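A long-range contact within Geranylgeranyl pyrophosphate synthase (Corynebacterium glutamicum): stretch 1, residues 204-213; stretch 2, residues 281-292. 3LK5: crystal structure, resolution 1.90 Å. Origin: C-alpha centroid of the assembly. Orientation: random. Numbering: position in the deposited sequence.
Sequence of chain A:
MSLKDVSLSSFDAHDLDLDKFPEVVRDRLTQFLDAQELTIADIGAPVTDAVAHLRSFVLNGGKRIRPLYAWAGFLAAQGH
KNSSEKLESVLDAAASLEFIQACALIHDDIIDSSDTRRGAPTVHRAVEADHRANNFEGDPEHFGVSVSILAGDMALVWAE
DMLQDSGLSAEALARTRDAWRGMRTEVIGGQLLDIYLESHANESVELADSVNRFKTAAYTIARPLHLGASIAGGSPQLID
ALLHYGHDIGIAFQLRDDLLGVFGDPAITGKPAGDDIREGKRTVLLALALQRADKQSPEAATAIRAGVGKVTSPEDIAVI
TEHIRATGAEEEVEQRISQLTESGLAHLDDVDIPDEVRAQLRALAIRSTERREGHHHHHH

Stretch 1, residues 204-213: SVELADSVNR
Stretch 2, residues 281-292: KRTVLLALALQR

Two helices, 205-213 and 284-292, pack almost antiparallel, with 171° between their N-to-C directions and axes approaching to 9.0 Å. Both continue later in the chain. The register is set by Val205 and Ala287, whose CA atoms lie 5.5 Å apart, so the start of the first helix faces the first turn of the second. Helical phi/psi values cluster near -60/-43.

Each helix is capped by the residue before it. Ser204 (phi/psi -70/128, chi1 t) accepts from the backbone, Leu207 N to Ser204 OG being 3.0 Å; Thr283 (-88/165, chi1 p) does likewise, with Leu286 N to Thr283 OG1 at 2.9 Å. These side chains serve their own helices, and their CA-to-CB bonds point away from the partner.

The interface buries 323 Å² and is largely apolar, with no direct hydrogen bond across it. Val284, chi1 165° (t), is a knob in the hole formed by Val205, Ala208, Asp209 and Asn212. This rotamer places Val284 CG2 3.8 Å from Ala208 CB, 3.4 Å from Asp209 OD1 and 3.7 Å from Asn212 OD1. Asp209 (chi1 -71°, m; chi2 -23°) leaves CA sideways, but its end comes nearer; its OD1, hydrogen-bonded elsewhere in the structure, meets the methyl in van der Waals contact. Ala208 points toward the second stretch, and its short side chain also lies against backbone, with Ala208 CB 3.7 Å from Arg282 O.

Val205, chi1 179° (t), carries the other end of the contact. Val205 CG2 reaches Ala287 CB at 3.6 Å, Leu288 CD2 at 4.1 Å and Gln291 OE1 at 3.5 Å, the last also a van der Waals contact. Leu288 (m, t) leaves CA sideways, but its end comes nearer; Gln291 (t, t, chi3 -76°) points toward the first helix.

Asn212 (m, chi2 165°) supplies a polar link: a water donates to Asn212 OD1 at 2.9 Å and accepts from Val284 N at 2.8 Å, engaging the Val284 amide, which has no hydrogen-bond partner within its own stretch.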

# COMPACT_ATOMS: atom_id res chain seq x y z
N SER A 204 11.45 -26.87 2.57
CA SER A 204 10.71 -27.23 3.78
C SER A 204 9.21 -27.34 3.50
O SER A 204 8.61 -26.38 2.98
CB SER A 204 10.90 -26.17 4.87
OG SER A 204 10.08 -26.45 5.99
N VAL A 205 8.62 -28.47 3.90
CA VAL A 205 7.16 -28.70 3.82
C VAL A 205 6.47 -27.76 4.82
O VAL A 205 5.46 -27.10 4.50
CB VAL A 205 6.79 -30.16 4.15
CG1 VAL A 205 5.27 -30.36 4.08
CG2 VAL A 205 7.44 -31.12 3.15
N GLU A 206 7.08 -27.67 6.01
CA GLU A 206 6.60 -26.83 7.11
C GLU A 206 6.50 -25.37 6.73
O GLU A 206 5.55 -24.67 7.11
CB GLU A 206 7.57 -26.91 8.28
CG GLU A 206 6.94 -27.31 9.58
CD GLU A 206 6.52 -28.76 9.56
OE1 GLU A 206 7.35 -29.63 9.17
OE2 GLU A 206 5.36 -29.06 9.93
N LEU A 207 7.50 -24.89 6.00
CA LEU A 207 7.49 -23.49 5.64
C LEU A 207 6.48 -23.21 4.54
O LEU A 207 5.84 -22.17 4.54
CB LEU A 207 8.88 -22.99 5.27
CG LEU A 207 9.79 -22.86 6.50
CD1 LEU A 207 11.22 -22.64 6.03
CD2 LEU A 207 9.35 -21.73 7.46
N ALA A 208 6.35 -24.14 3.59
CA ALA A 208 5.32 -24.04 2.56
C ALA A 208 3.93 -24.04 3.22
O ALA A 208 3.05 -23.25 2.78
CB ALA A 208 5.43 -25.19 1.53
N ASP A 209 3.74 -24.87 4.25
CA ASP A 209 2.49 -24.88 5.07
C ASP A 209 2.19 -23.49 5.66
O ASP A 209 1.03 -23.05 5.67
CB ASP A 209 2.56 -25.87 6.25
CG ASP A 209 2.50 -27.34 5.83
OD1 ASP A 209 2.00 -27.69 4.73
OD2 ASP A 209 2.97 -28.18 6.65
N SER A 210 3.22 -22.84 6.21
CA SER A 210 3.05 -21.50 6.76
C SER A 210 2.61 -20.51 5.72
O SER A 210 1.71 -19.69 5.98
CB SER A 210 4.33 -21.00 7.46
OG SER A 210 4.62 -21.84 8.58
N VAL A 211 3.22 -20.58 4.55
CA VAL A 211 2.82 -19.72 3.46
C VAL A 211 1.32 -19.94 3.15
O VAL A 211 0.54 -18.99 3.02
CB VAL A 211 3.64 -19.96 2.20
CG1 VAL A 211 3.05 -19.19 1.04
CG2 VAL A 211 5.13 -19.58 2.43
N ASN A 212 0.91 -21.22 3.04
CA ASN A 212 -0.50 -21.51 2.76
C ASN A 212 -1.46 -20.95 3.84
O ASN A 212 -2.52 -20.40 3.49
CB ASN A 212 -0.73 -23.02 2.57
CG ASN A 212 -0.08 -23.58 1.32
OD1 ASN A 212 0.07 -24.83 1.16
ND2 ASN A 212 0.28 -22.70 0.40
N ARG A 213 -1.09 -21.08 5.11
CA ARG A 213 -1.90 -20.63 6.25
C ARG A 213 -2.17 -19.11 6.19
O ARG A 213 -3.30 -18.66 6.49
CB ARG A 213 -1.16 -20.95 7.53
CG ARG A 213 -1.81 -20.49 8.80
CD ARG A 213 -0.97 -20.92 10.02
NE ARG A 213 -1.49 -20.22 11.20
CZ ARG A 213 -0.84 -20.04 12.35
NH1 ARG A 213 0.41 -20.49 12.53
NH2 ARG A 213 -1.44 -19.37 13.33
N LYS A 281 7.41 -22.21 -8.32
CA LYS A 281 6.65 -22.07 -7.05
C LYS A 281 7.10 -23.10 -6.02
O LYS A 281 7.24 -24.29 -6.35
CB LYS A 281 5.14 -22.24 -7.28
CG LYS A 281 4.42 -21.09 -8.03
CD LYS A 281 3.75 -20.06 -7.09
CE LYS A 281 2.46 -20.57 -6.41
NZ LYS A 281 1.19 -20.25 -7.17
N ARG A 282 7.28 -22.67 -4.78
CA ARG A 282 7.68 -23.59 -3.72
C ARG A 282 6.48 -24.18 -2.95
O ARG A 282 6.18 -23.79 -1.82
CB ARG A 282 8.69 -22.93 -2.78
CG ARG A 282 9.99 -22.63 -3.48
CD ARG A 282 10.81 -23.89 -3.62
NE ARG A 282 11.84 -23.76 -4.64
CZ ARG A 282 12.66 -24.75 -5.02
NH1 ARG A 282 12.61 -25.95 -4.43
NH2 ARG A 282 13.55 -24.53 -5.97
N THR A 283 5.84 -25.16 -3.58
CA THR A 283 4.60 -25.72 -3.08
C THR A 283 4.83 -26.87 -2.10
O THR A 283 5.94 -27.47 -2.01
CB THR A 283 3.74 -26.19 -4.28
OG1 THR A 283 4.48 -27.16 -5.05
CG2 THR A 283 3.40 -25.01 -5.20
N VAL A 284 3.77 -27.22 -1.38
CA VAL A 284 3.76 -28.46 -0.61
C VAL A 284 3.94 -29.68 -1.55
O VAL A 284 4.68 -30.61 -1.20
CB VAL A 284 2.46 -28.60 0.21
CG1 VAL A 284 2.28 -30.03 0.73
CG2 VAL A 284 2.48 -27.57 1.39
N LEU A 285 3.28 -29.66 -2.71
CA LEU A 285 3.46 -30.71 -3.74
C LEU A 285 4.96 -30.90 -4.07
O LEU A 285 5.49 -32.03 -4.04
CB LEU A 285 2.70 -30.34 -5.02
CG LEU A 285 2.84 -31.26 -6.26
CD1 LEU A 285 2.32 -32.67 -5.98
CD2 LEU A 285 2.23 -30.70 -7.53
N LEU A 286 5.63 -29.80 -4.43
CA LEU A 286 7.05 -29.87 -4.77
C LEU A 286 7.93 -30.34 -3.61
O LEU A 286 8.83 -31.16 -3.82
CB LEU A 286 7.56 -28.53 -5.37
CG LEU A 286 9.04 -28.49 -5.77
CD1 LEU A 286 9.42 -29.55 -6.85
CD2 LEU A 286 9.46 -27.05 -6.19
N ALA A 287 7.67 -29.86 -2.40
CA ALA A 287 8.48 -30.26 -1.25
C ALA A 287 8.35 -31.76 -0.97
O ALA A 287 9.36 -32.46 -0.76
CB ALA A 287 8.12 -29.44 -0.01
N LEU A 288 7.12 -32.26 -0.98
CA LEU A 288 6.85 -33.67 -0.83
C LEU A 288 7.41 -34.49 -2.00
O LEU A 288 7.94 -35.60 -1.77
CB LEU A 288 5.35 -33.93 -0.64
CG LEU A 288 4.65 -33.42 0.64
CD1 LEU A 288 3.12 -33.54 0.48
CD2 LEU A 288 5.12 -34.20 1.88
N ALA A 289 7.36 -33.97 -3.24
CA ALA A 289 7.93 -34.71 -4.38
C ALA A 289 9.45 -34.90 -4.22
O ALA A 289 9.98 -35.96 -4.58
CB ALA A 289 7.63 -34.02 -5.70
N LEU A 290 10.12 -33.89 -3.68
CA LEU A 290 11.58 -33.96 -3.50
C LEU A 290 11.93 -34.86 -2.34
O LEU A 290 12.82 -35.70 -2.46
CB LEU A 290 12.21 -32.58 -3.37
CG LEU A 290 12.19 -31.75 -4.66
CD1 LEU A 290 12.51 -30.25 -4.37
CD2 LEU A 290 13.15 -32.34 -5.69
N GLN A 291 11.19 -34.72 -1.24
CA GLN A 291 11.33 -35.63 -0.09
C GLN A 291 11.29 -37.11 -0.55
O GLN A 291 12.14 -37.94 -0.19
CB GLN A 291 10.16 -35.37 0.84
CG GLN A 291 10.29 -35.78 2.28
CD GLN A 291 9.37 -34.93 3.17
OE1 GLN A 291 9.68 -33.76 3.47
NE2 GLN A 291 8.27 -35.52 3.63
N ARG A 292 10.28 -37.43 -1.34
CA ARG A 292 10.10 -38.79 -1.82
C ARG A 292 11.11 -39.21 -2.88
O ARG A 292 11.64 -40.32 -2.82
CB ARG A 292 8.69 -38.92 -2.38
CG ARG A 292 7.61 -38.77 -1.38
CD ARG A 292 6.28 -38.67 -2.12
NE ARG A 292 5.22 -38.98 -1.19
CZ ARG A 292 4.76 -40.20 -1.00
NH1 ARG A 292 5.22 -41.22 -1.71
NH2 ARG A 292 3.80 -40.40 -0.11
O HOH W 1 1.74 -25.27 -1.21